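Local coordinates for probable LacI-family transcriptional regulator (Corynebacterium glutamicum ATCC 13032, PDB 3BIL), which probably acts as a LacI-family transcription factor that binds regulatory DNA, pairing through its periplasmic-binding-protein-like regulatory domains, at the interface of chains A and B. Coordinates in Å, arbitrary orientation; residue numbers count along the deposited sequence, not the author numbering. Chains: chain A/B, Probable LacI-family transcriptional regulator.

Contacts 1 and 2 lie along one two-fold symmetric interface, with their C-alpha centres about 34 Å apart, and share no residue. Contact 1 sets helix 108-120 of chain A against the N-terminal end of the modelled chain B and its strand 99-103. Contact 2 sets the 3-10 helix 280-284 of chain A against the start of helix 227-239 and the early part of helix 250-262 of chain B. Each has a twin with the chains exchanged, so the partners touch at widely spaced places along their length. LacI-family repressors typically dimerise side by side in this way, which suggests that the pair is the biological dimer.

Contact 1: the interface of chains A and B. Residues chain A 117; chain B 68, 100, 123.
A:Phe117 has helical backbone angles near the end of helix 108-120 and meets B:Ile100, extended in strand 99-103, and B:Thr68, the first modelled residue of its chain. The protein is a LacI-family regulator, a family whose core has a periplasmic-binding-protein-like fold, and the contact joins two copies of it.

The phenyl ring of A:Phe117 is thrown out from its helix toward chain B by a CG anti to the backbone N (chi1 177°), and 65 Å² of the residue is buried by chain B. One face of the ring looks onto both B:Ile100 and B:Thr68, which approach it from the opposite direction. B:Ile100 uses the end of its longer branch: methyl CD1 lies at the CD2-CE2 rim, on the same face as the threonine, 3.5 Å from CE2 of A:Phe117. Behind it the methylene CG1 of B:Ile100 follows, 3.8 Å from the same CE2.

The methyl CG2 of B:Thr68 lies over that face near CE1 and CZ, 3.9 Å from CE1 of A:Phe117, while the hydroxyl OG1 stands beyond the CE1-CD1 rim. That oxygen is 3.9 Å from CE1 of A:Phe117, a van der Waals approach to the ring.

B:Val123, in a loop, comes past the far end of the ring, with methyl CG1 4.4 Å from CZ of A:Phe117. Its contact is slight.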
# COMPACT_ATOMS: atom_id res chain seq x y z
N PHE A 117 11.70 16.40 -16.21
CA PHE A 117 11.45 15.35 -17.18
C PHE A 117 10.01 15.36 -17.69
O PHE A 117 9.79 15.25 -18.88
CB PHE A 117 11.80 13.97 -16.62
CG PHE A 117 11.50 12.83 -17.57
CD1 PHE A 117 12.46 12.38 -18.46
CD2 PHE A 117 10.25 12.23 -17.59
CE1 PHE A 117 12.18 11.33 -19.35
CE2 PHE A 117 9.96 11.18 -18.47
CZ PHE A 117 10.93 10.74 -19.35
N THR B 68 16.77 7.31 -17.77
CA THR B 68 15.35 7.08 -17.42
C THR B 68 14.78 5.76 -17.95
O THR B 68 14.94 5.43 -19.13
CB THR B 68 14.45 8.23 -17.90
OG1 THR B 68 15.08 9.47 -17.57
CG2 THR B 68 13.08 8.18 -17.21
N ILE B 100 9.93 6.24 -14.27
CA ILE B 100 8.55 6.56 -14.60
C ILE B 100 7.73 5.30 -14.33
O ILE B 100 8.06 4.22 -14.84
CB ILE B 100 8.42 6.91 -16.12
CG1 ILE B 100 9.43 7.99 -16.53
CG2 ILE B 100 7.03 7.32 -16.48
CD1 ILE B 100 9.44 9.25 -15.63
N VAL B 123 12.48 6.45 -23.12
CA VAL B 123 13.05 5.90 -21.89
C VAL B 123 13.93 4.72 -22.34
O VAL B 123 13.66 4.08 -23.37
CB VAL B 123 11.96 5.49 -20.84
CG1 VAL B 123 10.91 6.59 -20.72
CG2 VAL B 123 11.28 4.17 -21.18

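Contact 2: the interface of chains A and B. Residues chain A 280-281, 284; chain B 227, 254.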
# COMPACT_ATOMS: atom_id res chain seq x y z
N PRO A 280 -7.70 -0.59 4.56
CA PRO A 280 -8.60 -1.74 4.78
C PRO A 280 -8.30 -2.55 6.04
O PRO A 280 -9.23 -2.93 6.77
CB PRO A 280 -8.43 -2.60 3.51
CG PRO A 280 -7.39 -1.85 2.63
CD PRO A 280 -7.25 -0.47 3.16
N LEU A 281 -7.02 -2.76 6.33
CA LEU A 281 -6.64 -3.51 7.54
C LEU A 281 -6.89 -2.80 8.87
O LEU A 281 -6.94 -3.48 9.91
CB LEU A 281 -5.22 -4.08 7.47
CG LEU A 281 -4.99 -5.24 6.49
CD1 LEU A 281 -3.52 -5.69 6.43
CD2 LEU A 281 -5.92 -6.43 6.80
N LEU A 284 -10.26 -4.01 10.38
CA LEU A 284 -10.35 -5.46 10.66
C LEU A 284 -9.47 -5.97 11.81
O LEU A 284 -9.32 -7.19 11.98
CB LEU A 284 -10.06 -6.29 9.39
CG LEU A 284 -10.66 -5.89 8.04
CD1 LEU A 284 -9.95 -6.63 6.95
CD2 LEU A 284 -12.18 -6.06 7.95
N GLN B 227 -10.67 -7.74 -3.10
CA GLN B 227 -10.75 -8.12 -1.70
C GLN B 227 -12.06 -8.84 -1.47
O GLN B 227 -12.12 -9.77 -0.66
CB GLN B 227 -10.63 -6.86 -0.82
CG GLN B 227 -10.96 -6.99 0.69
CD GLN B 227 -10.73 -5.69 1.46
OE1 GLN B 227 -9.92 -4.85 1.06
NE2 GLN B 227 -11.44 -5.51 2.55
N ILE B 254 -5.96 -10.38 2.61
CA ILE B 254 -6.89 -9.43 3.19
C ILE B 254 -8.27 -10.06 3.33
O ILE B 254 -8.80 -10.15 4.47
CB ILE B 254 -6.88 -8.02 2.54
CG1 ILE B 254 -5.62 -7.28 2.98
CG2 ILE B 254 -8.08 -7.22 3.03
CD1 ILE B 254 -5.05 -6.19 1.98
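A:Leu281 and B:Ile254 reach each other with similar first torsions, each placing its gamma carbon anti to its own carbonyl carbon: chi1 is -70° for CG of the leucine and -74° for CG1 of the isoleucine. In this LacI-family regulator they join two parts of the periplasmic-binding-protein-like core, the 3-10 helix 280-284 of chain A and helix 250-262 of chain B.

The two side chains cross obliquely. A:Leu281 touches with its CD2 methyl, which turns toward chain B while CD1 continues the chain in an extended course. The partner group is the methylene in the longer branch of B:Ile254, whose CG1 lies 3.9 Å from CD2 of A:Leu281. The branch carbon adds a second approach, CG of A:Leu281 being 4.1 Å from CG1 of B:Ile254. The shorter branch of the isoleucine points to another neighbour: its CG2 methyl faces A:Leu284, whose CD1 stands 4.4 Å from CG2 of B:Ile254. That leucine is at the margin and loses little surface to the partner.

Beside this apolar pair, A:Pro280 opens the 3-10 helix and presents its ring to B:Gln227, the first residue of helix 227-239. In this meeting 37 Å² of the proline and 28 Å² of the glutamine are buried by the opposite chain. The glutamine is stretched out from its helix start, with CG anti to the backbone N and the chain extended beyond it, and this carries the terminal amide across to the proline. The amide oxygen leads: OE1 of B:Gln227 is 3.6 Å from CB of A:Pro280, a van der Waals contact with a ring methylene. Both ends of the amide lie beside the CG2 methyl of B:Ile254, OE1 of B:Gln227 at 3.6 Å and NE2 at 3.8 Å, so the amide packs against its own chain while OE1 also meets the proline.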